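Local structure of ABC transporter substrate binding protein (Ribose) (4WT7) at residues K220-A225 and T243-Y248; E26-K31 and N285-L290. The protein binds the sugar alcohol D-allitol in the crystal and is probably the periplasmic carbohydrate-binding component of an ABC transporter. All coordinates share one frame; numbering follows the deposited sequence.

Contact 1. Residues K220-A225 and T243-Y248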
# COMPACT_ATOMS: atom_id res chain seq x y z
N LYS A 220 12.06 -18.07 9.96
CA LYS A 220 12.81 -18.00 8.70
C LYS A 220 12.49 -16.75 7.92
O LYS A 220 13.32 -16.27 7.13
CB LYS A 220 12.57 -19.25 7.85
CG LYS A 220 12.83 -20.54 8.58
CD LYS A 220 14.01 -21.34 8.04
CE LYS A 220 13.73 -21.80 6.61
NZ LYS A 220 14.04 -23.24 6.34
N ALA A 221 11.29 -16.20 8.13
CA ALA A 221 10.89 -15.00 7.42
C ALA A 221 9.95 -14.11 8.23
O ALA A 221 9.32 -14.55 9.22
CB ALA A 221 10.23 -15.37 6.11
N ILE A 222 9.89 -12.85 7.81
CA ILE A 222 8.94 -11.90 8.35
C ILE A 222 8.29 -11.18 7.16
O ILE A 222 8.99 -10.57 6.31
CB ILE A 222 9.60 -10.88 9.24
CG1 ILE A 222 10.44 -11.59 10.31
CG2 ILE A 222 8.56 -9.99 9.89
CD1 ILE A 222 11.05 -10.65 11.25
N TRP A 223 6.98 -11.28 7.11
CA TRP A 223 6.17 -10.76 6.02
C TRP A 223 5.36 -9.57 6.49
O TRP A 223 4.86 -9.56 7.62
CB TRP A 223 5.22 -11.85 5.55
CG TRP A 223 4.27 -11.47 4.40
CD1 TRP A 223 4.45 -11.75 3.08
CD2 TRP A 223 3.02 -10.76 4.49
NE1 TRP A 223 3.39 -11.27 2.34
CE2 TRP A 223 2.51 -10.65 3.18
CE3 TRP A 223 2.29 -10.19 5.55
CZ2 TRP A 223 1.29 -10.00 2.89
CZ3 TRP A 223 1.11 -9.55 5.27
CH2 TRP A 223 0.61 -9.46 3.95
N SER A 224 5.21 -8.60 5.60
CA SER A 224 4.38 -7.43 5.84
C SER A 224 3.73 -7.06 4.53
O SER A 224 4.27 -7.35 3.46
CB SER A 224 5.27 -6.29 6.31
OG SER A 224 6.02 -6.71 7.43
N ALA A 225 2.61 -6.34 4.60
CA ALA A 225 1.82 -6.04 3.40
C ALA A 225 2.33 -4.78 2.70
O ALA A 225 1.97 -4.50 1.54
CB ALA A 225 0.34 -5.89 3.78
N THR A 243 20.24 -12.44 11.37
CA THR A 243 20.06 -12.03 9.99
C THR A 243 19.96 -13.26 9.10
O THR A 243 19.92 -13.14 7.88
CB THR A 243 21.16 -11.05 9.49
OG1 THR A 243 22.47 -11.55 9.79
CG2 THR A 243 20.96 -9.68 10.13
N GLU A 244 19.91 -14.44 9.70
CA GLU A 244 19.54 -15.62 8.94
C GLU A 244 18.08 -15.43 8.50
O GLU A 244 17.65 -15.96 7.47
CB GLU A 244 19.71 -16.89 9.76
CG GLU A 244 18.69 -17.07 10.90
CD GLU A 244 19.04 -16.31 12.16
OE1 GLU A 244 20.06 -15.58 12.22
OE2 GLU A 244 18.30 -16.46 13.13
N ILE A 245 17.33 -14.64 9.27
CA ILE A 245 15.91 -14.39 8.99
C ILE A 245 15.74 -13.43 7.81
O ILE A 245 16.42 -12.41 7.76
CB ILE A 245 15.21 -13.79 10.23
CG1 ILE A 245 15.28 -14.77 11.41
CG2 ILE A 245 13.77 -13.43 9.93
CD1 ILE A 245 14.85 -14.18 12.72
N LYS A 246 14.83 -13.74 6.88
CA LYS A 246 14.61 -12.91 5.68
C LYS A 246 13.33 -12.08 5.78
O LYS A 246 12.31 -12.56 6.28
CB LYS A 246 14.51 -13.78 4.42
CG LYS A 246 15.83 -14.51 4.06
CD LYS A 246 15.60 -15.60 3.00
CE LYS A 246 16.92 -16.21 2.53
NZ LYS A 246 17.69 -16.68 3.69
N THR A 247 13.35 -10.85 5.28
CA THR A 247 12.15 -10.02 5.34
C THR A 247 11.55 -9.72 3.96
O THR A 247 12.25 -9.75 2.94
CB THR A 247 12.37 -8.71 6.16
OG1 THR A 247 13.08 -7.73 5.37
CG2 THR A 247 13.18 -9.03 7.42
N TYR A 248 10.25 -9.41 3.96
CA TYR A 248 9.48 -9.30 2.73
C TYR A 248 8.45 -8.18 2.84
O TYR A 248 7.87 -8.00 3.89
CB TYR A 248 8.76 -10.64 2.46
CG TYR A 248 9.73 -11.75 2.21
CD1 TYR A 248 10.23 -11.99 0.93
CD2 TYR A 248 10.18 -12.54 3.24
CE1 TYR A 248 11.13 -12.99 0.69
CE2 TYR A 248 11.13 -13.54 3.02
CZ TYR A 248 11.60 -13.76 1.74
OH TYR A 248 12.52 -14.76 1.52
O HOH W 1 15.57 -17.48 6.95
O HOH W 2 8.44 -7.65 6.55

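Contact 2. Residues E26-K31 and N285-L290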
# COMPACT_ATOMS: atom_id res chain seq x y z
N GLU A 26 -11.23 14.66 -27.69
CA GLU A 26 -10.35 15.81 -27.47
C GLU A 26 -9.42 15.63 -26.27
O GLU A 26 -9.66 14.79 -25.39
CB GLU A 26 -11.17 17.08 -27.27
CG GLU A 26 -12.14 17.37 -28.38
CD GLU A 26 -12.76 18.74 -28.25
OE1 GLU A 26 -12.90 19.21 -27.09
OE2 GLU A 26 -13.09 19.35 -29.30
N ALA A 27 -8.35 16.43 -26.23
CA ALA A 27 -7.38 16.38 -25.15
C ALA A 27 -8.08 16.53 -23.79
O ALA A 27 -9.05 17.28 -23.65
CB ALA A 27 -6.32 17.47 -25.34
N LEU A 28 -7.59 15.83 -22.77
CA LEU A 28 -8.21 15.95 -21.47
C LEU A 28 -7.91 17.31 -20.81
O LEU A 28 -6.86 17.94 -21.04
CB LEU A 28 -7.75 14.80 -20.57
CG LEU A 28 -8.19 13.40 -21.01
CD1 LEU A 28 -7.50 12.33 -20.16
CD2 LEU A 28 -9.72 13.27 -20.91
N SER A 29 -8.86 17.75 -19.99
CA SER A 29 -8.82 19.04 -19.31
C SER A 29 -9.66 18.95 -18.05
O SER A 29 -10.57 18.11 -17.95
CB SER A 29 -9.37 20.15 -20.22
OG SER A 29 -9.25 21.45 -19.63
N LEU A 30 -9.33 19.78 -17.07
CA LEU A 30 -10.16 19.95 -15.89
C LEU A 30 -10.42 21.42 -15.65
O LEU A 30 -10.79 21.83 -14.54
CB LEU A 30 -9.50 19.30 -14.67
CG LEU A 30 -9.43 17.76 -14.69
CD1 LEU A 30 -8.76 17.26 -13.42
CD2 LEU A 30 -10.78 17.12 -14.83
N LYS A 31 -10.26 22.22 -16.70
CA LYS A 31 -10.43 23.66 -16.58
C LYS A 31 -11.84 23.90 -16.05
O LYS A 31 -12.78 23.20 -16.43
CB LYS A 31 -10.19 24.34 -17.94
CG LYS A 31 -10.42 25.84 -17.93
CD LYS A 31 -10.11 26.46 -19.30
CE LYS A 31 -10.48 27.98 -19.36
NZ LYS A 31 -9.65 28.88 -18.48
N ASN A 285 -8.27 9.62 -14.95
CA ASN A 285 -9.55 8.95 -15.04
C ASN A 285 -10.71 9.86 -14.64
O ASN A 285 -11.81 9.75 -15.17
CB ASN A 285 -9.55 7.61 -14.29
CG ASN A 285 -8.79 6.53 -15.04
OD1 ASN A 285 -8.33 6.75 -16.17
ND2 ASN A 285 -8.64 5.37 -14.44
N VAL A 286 -10.47 10.78 -13.71
CA VAL A 286 -11.48 11.78 -13.40
C VAL A 286 -11.82 12.64 -14.64
O VAL A 286 -13.00 12.83 -14.97
CB VAL A 286 -11.07 12.69 -12.27
CG1 VAL A 286 -12.03 13.87 -12.19
CG2 VAL A 286 -11.00 11.92 -10.94
N ALA A 287 -10.80 13.16 -15.31
CA ALA A 287 -11.00 13.93 -16.53
C ALA A 287 -11.77 13.11 -17.58
O ALA A 287 -12.81 13.55 -18.06
CB ALA A 287 -9.66 14.38 -17.09
N LEU A 288 -11.28 11.92 -17.90
CA LEU A 288 -12.03 11.01 -18.77
C LEU A 288 -13.52 10.87 -18.36
O LEU A 288 -14.42 10.98 -19.19
CB LEU A 288 -11.39 9.62 -18.81
CG LEU A 288 -10.07 9.48 -19.55
CD1 LEU A 288 -9.46 8.09 -19.28
CD2 LEU A 288 -10.30 9.71 -21.05
N LEU A 289 -13.77 10.60 -17.08
CA LEU A 289 -15.16 10.51 -16.63
C LEU A 289 -15.95 11.79 -16.90
O LEU A 289 -17.05 11.75 -17.45
CB LEU A 289 -15.24 10.18 -15.15
CG LEU A 289 -16.69 10.15 -14.64
CD1 LEU A 289 -17.40 8.93 -15.15
CD2 LEU A 289 -16.74 10.20 -13.16
N LEU A 290 -15.41 12.94 -16.52
CA LEU A 290 -16.18 14.17 -16.70
C LEU A 290 -16.36 14.52 -18.18
O LEU A 290 -17.32 15.19 -18.54
CB LEU A 290 -15.55 15.34 -15.93
CG LEU A 290 -15.40 15.12 -14.42
CD1 LEU A 290 -14.82 16.36 -13.74
CD2 LEU A 290 -16.72 14.73 -13.79
O HOH W 3 -12.76 16.44 -18.69

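Contact 1. Residues K220-A225 and T243-Y248
Tyr248 carries its ring anti to its own carbonyl carbon (chi1 -65°), which lays the CE2 edge against the methyl of Ala221. Tyr248 CE2 is 3.7 Å from Ala221 CB, near the ring plane. On the opposite face, Ile222 meets Ile245 from the loop leading into the second strand; both place CG2 anti to the backbone N. They meet at a slant, with Ile222 CG1 3.8 Å from Ile245 CG2. Leu237 of helix 227-240 covers both.

Four hydrogen bonds join the parallel backbones. Lys246 N donates to Lys220 O almost straight (175° at the hydrogen) but from above the carbonyl plane. Ile222 N reaches Lys246 O at 2.9 Å. Tyr248 N donates to Ile222 O near the C=O direction, but bent at the hydrogen (132°). Ser224 N to Tyr248 O is longer, at 3.2 Å. Strand 221-224, helix 227-240 and strand 246-249 form a beta-alpha-beta crossover in one of the two sheets of this periplasmic binding protein fold.

One water donates to Lys220 O and Glu244 O, 2.6 Å from each. Another donates to Ile222 O and Tyr248 O and accepts from Ser224 OG, which lies 2.7 Å away. Ile222 O, Tyr248 O and Lys220 O each thus take a water besides a strand amide. Tyr248 OH is hydrogen-bonded to Asp148, which holds the far end of the ring. Thr247 OG1 bonds to Thr234 of the crossover helix.

Contact 2. Residues E26-K31 and N285-L290
Leu28 and Ala287 are the nearest CA pair, at 6.0 Å, where an irregular N-terminal segment passes the last turns of helix 275-290. Ala287 points its methyl at the segment. Leu28 and Leu30 both pack around this small side chain, Leu28 toward Leu288 and Leu30 on Ala287 itself.

Leu28 sets its CG anti to the carbonyl carbon (chi1 -65°), and its CB points toward the helix. Its CD2 comes 3.6 Å from Leu288 CD2, and the two leucines meet at an angle. CD1 of Leu28 also touches Leu288, 3.9 Å from its CG. Leu288 starts out away from the segment, and only its end turns back to meet Leu28.

Leu30 uses CD2 alone for its nearest contacts. That methyl lies 3.6 Å from Ala287 CA and 3.7 Å from Ala287 CB. It also stands at a looser distance from Val286 CG1 and Leu290 CD1. Leu61 and Ile283 add to the surroundings of Leu30, and Val286 continues inward to Val93 of the parallel sheet.

The polar link is made by water. One molecule donates to Ser29 O at 2.9 Å and to Ala287 O at 3.0 Å. Ser29 OG accepts from Lys31 N, forming an ST turn that spans Ser29 to Lys31, with Leu30 in the middle. The segment leads on into strand 34-39, so the contact lays the first modelled residues on the end of a helix flanking the sheet. With methyl contacts and one bridging water, the attachment rests on shape and on burial of apolar surface more than on directional bonds.

Overall arrangement
The modelled chain starts in contact 2, where residues 26-31 precede strand 34-39 of the all-parallel sheet. It then builds most of that sheet and crosses to the mixed sheet. There contact 1 closes a short loop, with 17 residues, mostly helix 227-240, between its segments. The chain continues through strand 267-272 to helix 275-290, whose end closes contact 2 across 253 intervening residues. Contact 1 is thus nested inside the loop of contact 2. Their centres are 43 Å apart, on opposite sides of the chain's centre. Contact 1 joins neighbouring strands within the mixed sheet, while contact 2 ties the first modelled residues to a helix beside the parallel sheet.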